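Long-range contacts in glutathione-dependent peroxiredoxin (Sinorhizobium meliloti, PDB 3UMA), which probably reduces hydrogen peroxide and organic hydroperoxides to water and alcohols with glutathione as reductant, as a thiol peroxidase of the Prx5 subfamily: residues 62-67 with 148-153; 94-99 with 120-125. All blocks are in the same frame, centred on the assembly; numbering follows the deposited sequence.

Contact 1. Residues 62-67 with 148-153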
loop_
_atom_site.group_PDB
_atom_site.type_symbol
_atom_site.label_atom_id
_atom_site.label_comp_id
_atom_site.label_asym_id
_atom_site.label_seq_id
_atom_site.Cartn_x
_atom_site.Cartn_y
_atom_site.Cartn_z
ATOM N N PHE A 62 0.641 -2.866 -1.139
ATOM C CA PHE A 62 0.421 -1.963 -2.267
ATOM C C PHE A 62 0.015 -0.564 -1.826
ATOM O O PHE A 62 -0.706 -0.409 -0.848
ATOM C CB PHE A 62 -0.523 -2.549 -3.336
ATOM C CG PHE A 62 -1.932 -2.791 -2.865
ATOM C CD1 PHE A 62 -2.237 -3.855 -2.014
ATOM C CD2 PHE A 62 -2.970 -1.993 -3.328
ATOM C CE1 PHE A 62 -3.539 -4.085 -1.604
ATOM C CE2 PHE A 62 -4.294 -2.228 -2.934
ATOM C CZ PHE A 62 -4.583 -3.269 -2.073
ATOM N N ALA A 63 0.498 0.441 -2.556
ATOM C CA ALA A 63 0.173 1.832 -2.262
ATOM C C ALA A 63 -0.735 2.434 -3.333
ATOM O O ALA A 63 -0.586 2.146 -4.522
ATOM C CB ALA A 63 1.413 2.651 -2.123
ATOM N N VAL A 64 -1.654 3.294 -2.900
ATOM C CA VAL A 64 -2.586 3.965 -3.818
ATOM C C VAL A 64 -2.489 5.494 -3.638
ATOM O O VAL A 64 -2.236 5.976 -2.522
ATOM C CB VAL A 64 -4.056 3.478 -3.605
ATOM C CG1 VAL A 64 -4.198 1.964 -3.844
ATOM C CG2 VAL A 64 -4.556 3.811 -2.185
ATOM N N PRO A 65 -2.673 6.265 -4.732
ATOM C CA PRO A 65 -2.770 7.718 -4.591
ATOM C C PRO A 65 -3.903 8.174 -3.671
ATOM O O PRO A 65 -3.743 9.153 -2.974
ATOM C CB PRO A 65 -3.019 8.191 -6.033
ATOM C CG PRO A 65 -2.188 7.213 -6.835
ATOM C CD PRO A 65 -2.445 5.873 -6.135
ATOM N N GLY A 66 -5.024 7.468 -3.622
ATOM C CA GLY A 66 -6.104 7.992 -2.816
ATOM C C GLY A 66 -7.260 7.069 -2.619
ATOM O O GLY A 66 -7.785 6.512 -3.578
ATOM N N ALA A 67 -7.671 6.914 -1.363
ATOM C CA ALA A 67 -8.933 6.280 -1.063
ATOM C C ALA A 67 -10.079 6.954 -1.838
ATOM O O ALA A 67 -10.095 8.186 -1.995
ATOM C CB ALA A 67 -9.204 6.356 0.431
ATOM N N SER A 148 1.047 9.223 -2.591
ATOM C CA SER A 148 1.976 8.184 -2.982
ATOM C C SER A 148 1.770 7.831 -4.459
ATOM O O SER A 148 0.628 7.756 -4.923
ATOM C CB SER A 148 1.728 6.915 -2.154
ATOM O OG SER A 148 2.673 5.909 -2.474
ATOM N N LYS A 149 2.872 7.619 -5.176
ATOM C CA LYS A 149 2.841 6.816 -6.412
ATOM C C LYS A 149 2.109 5.492 -6.194
ATOM O O LYS A 149 2.118 4.936 -5.072
ATOM C CB LYS A 149 4.266 6.506 -6.872
ATOM C CG LYS A 149 4.955 7.698 -7.456
ATOM C CD LYS A 149 6.313 7.355 -8.004
ATOM C CE LYS A 149 6.778 8.507 -8.865
ATOM N NZ LYS A 149 8.231 8.420 -9.129
ATOM N N ARG A 150 1.466 4.982 -7.247
ATOM C CA ARG A 150 0.931 3.614 -7.203
ATOM C C ARG A 150 2.084 2.598 -7.347
ATOM O O ARG A 150 2.907 2.708 -8.254
ATOM C CB ARG A 150 -0.141 3.404 -8.272
ATOM C CG ARG A 150 -0.845 2.047 -8.208
ATOM C CD ARG A 150 -1.991 1.887 -9.255
ATOM N NE ARG A 150 -2.762 3.121 -9.436
ATOM C CZ ARG A 150 -3.711 3.572 -8.615
ATOM N NH1 ARG A 150 -4.063 2.921 -7.511
ATOM N NH2 ARG A 150 -4.292 4.724 -8.883
ATOM N N TYR A 151 2.147 1.625 -6.441
ATOM C CA TYR A 151 3.170 0.577 -6.493
ATOM C C TYR A 151 2.660 -0.644 -5.748
ATOM O O TYR A 151 1.674 -0.560 -5.006
ATOM C CB TYR A 151 4.552 1.040 -5.949
ATOM C CG TYR A 151 4.584 1.403 -4.461
ATOM C CD1 TYR A 151 4.529 0.409 -3.466
ATOM C CD2 TYR A 151 4.660 2.743 -4.051
ATOM C CE1 TYR A 151 4.552 0.729 -2.102
ATOM C CE2 TYR A 151 4.691 3.082 -2.683
ATOM C CZ TYR A 151 4.640 2.066 -1.715
ATOM O OH TYR A 151 4.639 2.388 -0.366
ATOM N N SER A 152 3.304 -1.781 -5.980
ATOM C CA SER A 152 3.126 -2.939 -5.118
ATOM C C SER A 152 4.520 -3.489 -4.820
ATOM O O SER A 152 5.471 -3.276 -5.584
ATOM C CB SER A 152 2.255 -4.020 -5.763
ATOM O OG SER A 152 2.974 -4.618 -6.818
HETATM N N MSE A 153 4.654 -4.167 -3.695
HETATM C CA MSE A 153 5.938 -4.751 -3.371
HETATM C C MSE A 153 5.731 -6.014 -2.569
HETATM O O MSE A 153 4.756 -6.134 -1.838
HETATM C CB MSE A 153 6.868 -3.756 -2.653
HETATM C CG MSE A 153 6.288 -3.124 -1.423
HETATM SE SE MSE A 153 7.587 -2.018 -0.463
HETATM C CE MSE A 153 7.861 -0.485 -1.635
HETATM O O HOH W 1 -1.491 8.156 -1.398
#

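Contact 2. Residues 94-99 with 120-125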
loop_
_atom_site.group_PDB
_atom_site.type_symbol
_atom_site.label_atom_id
_atom_site.label_comp_id
_atom_site.label_asym_id
_atom_site.label_seq_id
_atom_site.Cartn_x
_atom_site.Cartn_y
_atom_site.Cartn_z
ATOM N N ASP A 94 0.385 -11.709 5.103
ATOM C CA ASP A 94 -0.493 -10.537 5.239
ATOM C C ASP A 94 -0.563 -9.680 3.970
ATOM O O ASP A 94 0.356 -9.676 3.159
ATOM C CB ASP A 94 0.006 -9.660 6.396
ATOM C CG ASP A 94 -1.112 -9.218 7.334
ATOM O OD1 ASP A 94 -2.309 -9.216 6.927
ATOM O OD2 ASP A 94 -0.779 -8.868 8.494
ATOM N N ILE A 95 -1.662 -8.944 3.814
ATOM C CA ILE A 95 -1.769 -7.965 2.737
ATOM C C ILE A 95 -2.160 -6.610 3.322
ATOM O O ILE A 95 -3.058 -6.529 4.176
ATOM C CB ILE A 95 -2.785 -8.392 1.659
ATOM C CG1 ILE A 95 -2.493 -9.814 1.160
ATOM C CG2 ILE A 95 -2.780 -7.380 0.474
ATOM C CD1 ILE A 95 -3.647 -10.438 0.365
ATOM N N ALA A 96 -1.476 -5.562 2.856
ATOM C CA ALA A 96 -1.752 -4.200 3.289
ATOM C C ALA A 96 -1.833 -3.246 2.116
ATOM O O ALA A 96 -1.068 -3.365 1.172
ATOM C CB ALA A 96 -0.681 -3.717 4.244
ATOM N N VAL A 97 -2.776 -2.307 2.192
ATOM C CA VAL A 97 -2.788 -1.127 1.336
ATOM C C VAL A 97 -2.422 0.090 2.185
ATOM O O VAL A 97 -2.848 0.204 3.331
ATOM C CB VAL A 97 -4.177 -0.936 0.629
ATOM C CG1 VAL A 97 -5.325 -0.779 1.645
ATOM C CG2 VAL A 97 -4.145 0.244 -0.390
ATOM N N VAL A 98 -1.611 0.980 1.629
ATOM C CA VAL A 98 -1.245 2.214 2.294
ATOM C C VAL A 98 -1.631 3.384 1.396
ATOM O O VAL A 98 -1.519 3.286 0.167
ATOM C CB VAL A 98 0.270 2.254 2.649
ATOM C CG1 VAL A 98 1.146 2.138 1.431
ATOM C CG2 VAL A 98 0.651 3.535 3.455
ATOM N N ALA A 99 -2.081 4.485 2.005
ATOM C CA ALA A 99 -2.400 5.725 1.249
ATOM C C ALA A 99 -2.133 6.941 2.109
ATOM O O ALA A 99 -2.224 6.863 3.343
ATOM C CB ALA A 99 -3.828 5.732 0.821
ATOM N N HIS A 120 -5.055 -5.116 5.672
ATOM C CA HIS A 120 -4.775 -3.875 6.409
ATOM C C HIS A 120 -5.064 -2.625 5.544
ATOM O O HIS A 120 -4.768 -2.607 4.341
ATOM C CB HIS A 120 -3.339 -3.812 6.905
ATOM C CG HIS A 120 -2.993 -4.860 7.916
ATOM N ND1 HIS A 120 -3.042 -4.635 9.279
ATOM C CD2 HIS A 120 -2.560 -6.135 7.762
ATOM C CE1 HIS A 120 -2.666 -5.729 9.915
ATOM N NE2 HIS A 120 -2.370 -6.654 9.018
ATOM N N PHE A 121 -5.665 -1.615 6.161
ATOM C CA PHE A 121 -5.831 -0.297 5.549
ATOM C C PHE A 121 -5.011 0.694 6.360
ATOM O O PHE A 121 -5.430 1.108 7.446
ATOM C CB PHE A 121 -7.318 0.107 5.504
ATOM C CG PHE A 121 -8.102 -0.611 4.424
ATOM C CD1 PHE A 121 -8.511 0.072 3.272
ATOM C CD2 PHE A 121 -8.422 -1.966 4.560
ATOM C CE1 PHE A 121 -9.237 -0.572 2.270
ATOM C CE2 PHE A 121 -9.114 -2.640 3.551
ATOM C CZ PHE A 121 -9.517 -1.932 2.396
ATOM N N LEU A 122 -3.839 1.038 5.832
ATOM C CA LEU A 122 -2.868 1.825 6.552
ATOM C C LEU A 122 -2.919 3.278 6.111
ATOM O O LEU A 122 -2.811 3.584 4.917
ATOM C CB LEU A 122 -1.451 1.273 6.318
ATOM C CG LEU A 122 -1.187 -0.210 6.607
ATOM C CD1 LEU A 122 0.253 -0.566 6.249
ATOM C CD2 LEU A 122 -1.476 -0.514 8.088
ATOM N N SER A 123 -3.040 4.163 7.091
ATOM C CA SER A 123 -3.040 5.584 6.870
ATOM C C SER A 123 -1.618 6.121 7.015
ATOM O O SER A 123 -0.986 5.942 8.073
ATOM C CB SER A 123 -4.004 6.252 7.862
ATOM O OG SER A 123 -3.649 7.596 8.076
ATOM N N ASP A 124 -1.101 6.712 5.940
ATOM C CA ASP A 124 0.178 7.442 5.936
ATOM C C ASP A 124 -0.136 8.937 5.736
ATOM O O ASP A 124 0.322 9.584 4.765
ATOM C CB ASP A 124 1.100 6.907 4.830
ATOM C CG ASP A 124 2.506 7.458 4.914
ATOM O OD1 ASP A 124 2.975 7.747 6.026
ATOM O OD2 ASP A 124 3.168 7.617 3.862
ATOM N N TRP A 125 -0.906 9.475 6.685
ATOM C CA TRP A 125 -1.619 10.750 6.517
ATOM C C TRP A 125 -0.695 11.890 6.071
ATOM O O TRP A 125 -1.053 12.678 5.200
ATOM C CB TRP A 125 -2.442 11.118 7.777
ATOM C CG TRP A 125 -1.585 11.653 8.907
ATOM C CD1 TRP A 125 -0.994 10.925 9.924
ATOM C CD2 TRP A 125 -1.172 13.007 9.091
ATOM N NE1 TRP A 125 -0.250 11.762 10.724
ATOM C CE2 TRP A 125 -0.353 13.044 10.247
ATOM C CE3 TRP A 125 -1.416 14.200 8.390
ATOM C CZ2 TRP A 125 0.228 14.226 10.717
ATOM C CZ3 TRP A 125 -0.845 15.382 8.863
ATOM C CH2 TRP A 125 -0.023 15.381 10.014
#

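Contact 1. Residues 62-67 with 148-153
Ala63 and Tyr151 form an antiparallel hydrogen-bonded pair, next to the non-hydrogen-bonded pair of Phe62 and Ser152. Ala63 N donates to Tyr151 O at 2.9 Å, and the return bond from Tyr151 N to Ala63 O, at 3.4 Å, is weak. A CA-H...O contact from Arg150 CA reaches the same Ala63 O.

The apolar part is a CH-pi contact. Tyr151 CG sits between its backbone N and carbonyl carbon (chi1 64°), which folds the ring back over Ala63; the methyl CB lies 3.5 Å from the ring centroid, above one face and displaced toward CZ. A glycine in place of Tyr151 would probably leave the Ala63 methyl without its aromatic cover and open a gap beside the strand.

Further along, Pro65 lies against Arg150. Its CD sits over one face of the guanidinium, 3.5 Å from Arg150 NH2, while Val64 CG1 meets NH1 near the edge. Arg150 NH2 is also bonded to Pro169 O, so packing and a polar bond together restrain the group's rotation.

Ser148 OG bonds within its own segment, donating to Lys149 O at 2.8 Å. What ties Ser148 across is a water that accepts from its N while donating to Val64 O and, weakly, to Pro65 O.

The arginine side chain comes within about 3 Å of that of Cys72, the predicted sulfenic acid-forming cysteine. A strand end leading into the cysteine-bearing helix, with an arginine supplied from the break in strand 147-156, is consistent with the peroxiredoxin active site on a thioredoxin-like fold.

Contact 2. Residues 94-99 with 120-125
His120 CG lies anti to its carbonyl carbon (chi1 -65°), which sets the imidazole beside the backbone N, within reach of the Asp94 carboxylate, whose own first torsion falls off the staggered positions. His120 NE2 donates to Asp94 OD2 at 2.8 Å. The bond is bent, 137° at the hydrogen, and reaches the oxygen from above the carboxylate plane, the two flat groups being turned 66° apart. The other ring nitrogen, ND1, is bonded to Glu39 OE1, so carboxylates hold both nitrogens and fix the ring's rotation; acidic partners at both would probably favour a protonated imidazole.

Five backbone bonds form the parallel ladder. His120 N donates to Ile95 O, Val97 N to His120 O, Leu122 N to Val97 O and Ala99 N to Leu122 O; beyond the strand, Asp124 N closes the series on Ala99 O at 2.8 Å.

Side chains alternate between the two faces. With Ala96, His120 and Val98, Leu122 shares one face, its CD1 lying 3.8 Å from Ala96 CB. On the other, Val97 CG1 rests over the Phe121 ring, 4.0 Å from its centroid, in a CH-pi contact. Val98 CG2 runs alongside Asp124 CB at 3.7 Å, while the Asp124 carboxylate is engaged by Thr130 OG1 and Phe129 N.

The pair forms the two strands of a beta-alpha-beta unit whose helix, 103-113, lies on the side of the sheet that carries Phe121, which touches Ala110 and Ser113. Leu53 of helix 50-54 packs on His120 and Leu122, Ile95 meets helix 84-88, and strand 94-99 has strand 58-64 as its other neighbour.

How the contacts relate
Contacts 1 and 2 illustrate how successive strand pairings build one sheet beside a reactive site. Their centres lie 9 Å apart, and strands 58-64 and 94-99 are neighbours, so the order across this part runs 147-156, 58-64, 94-99, 120-123. Probable hydrogen bonds join them directly: Phe62 N to Ala96 O at 2.9 Å and Val98 N to Phe62 O at 3.0 Å. Side chains continue the join, with Ala63 CB 3.6 Å from Val98 CG1. In sequence, contact 2 falls between the two segments of contact 1. Contact 1 reaches the predicted catalytic Cys72 through Arg150, whereas Val97, from contact 2, stays about 7 Å from that side chain.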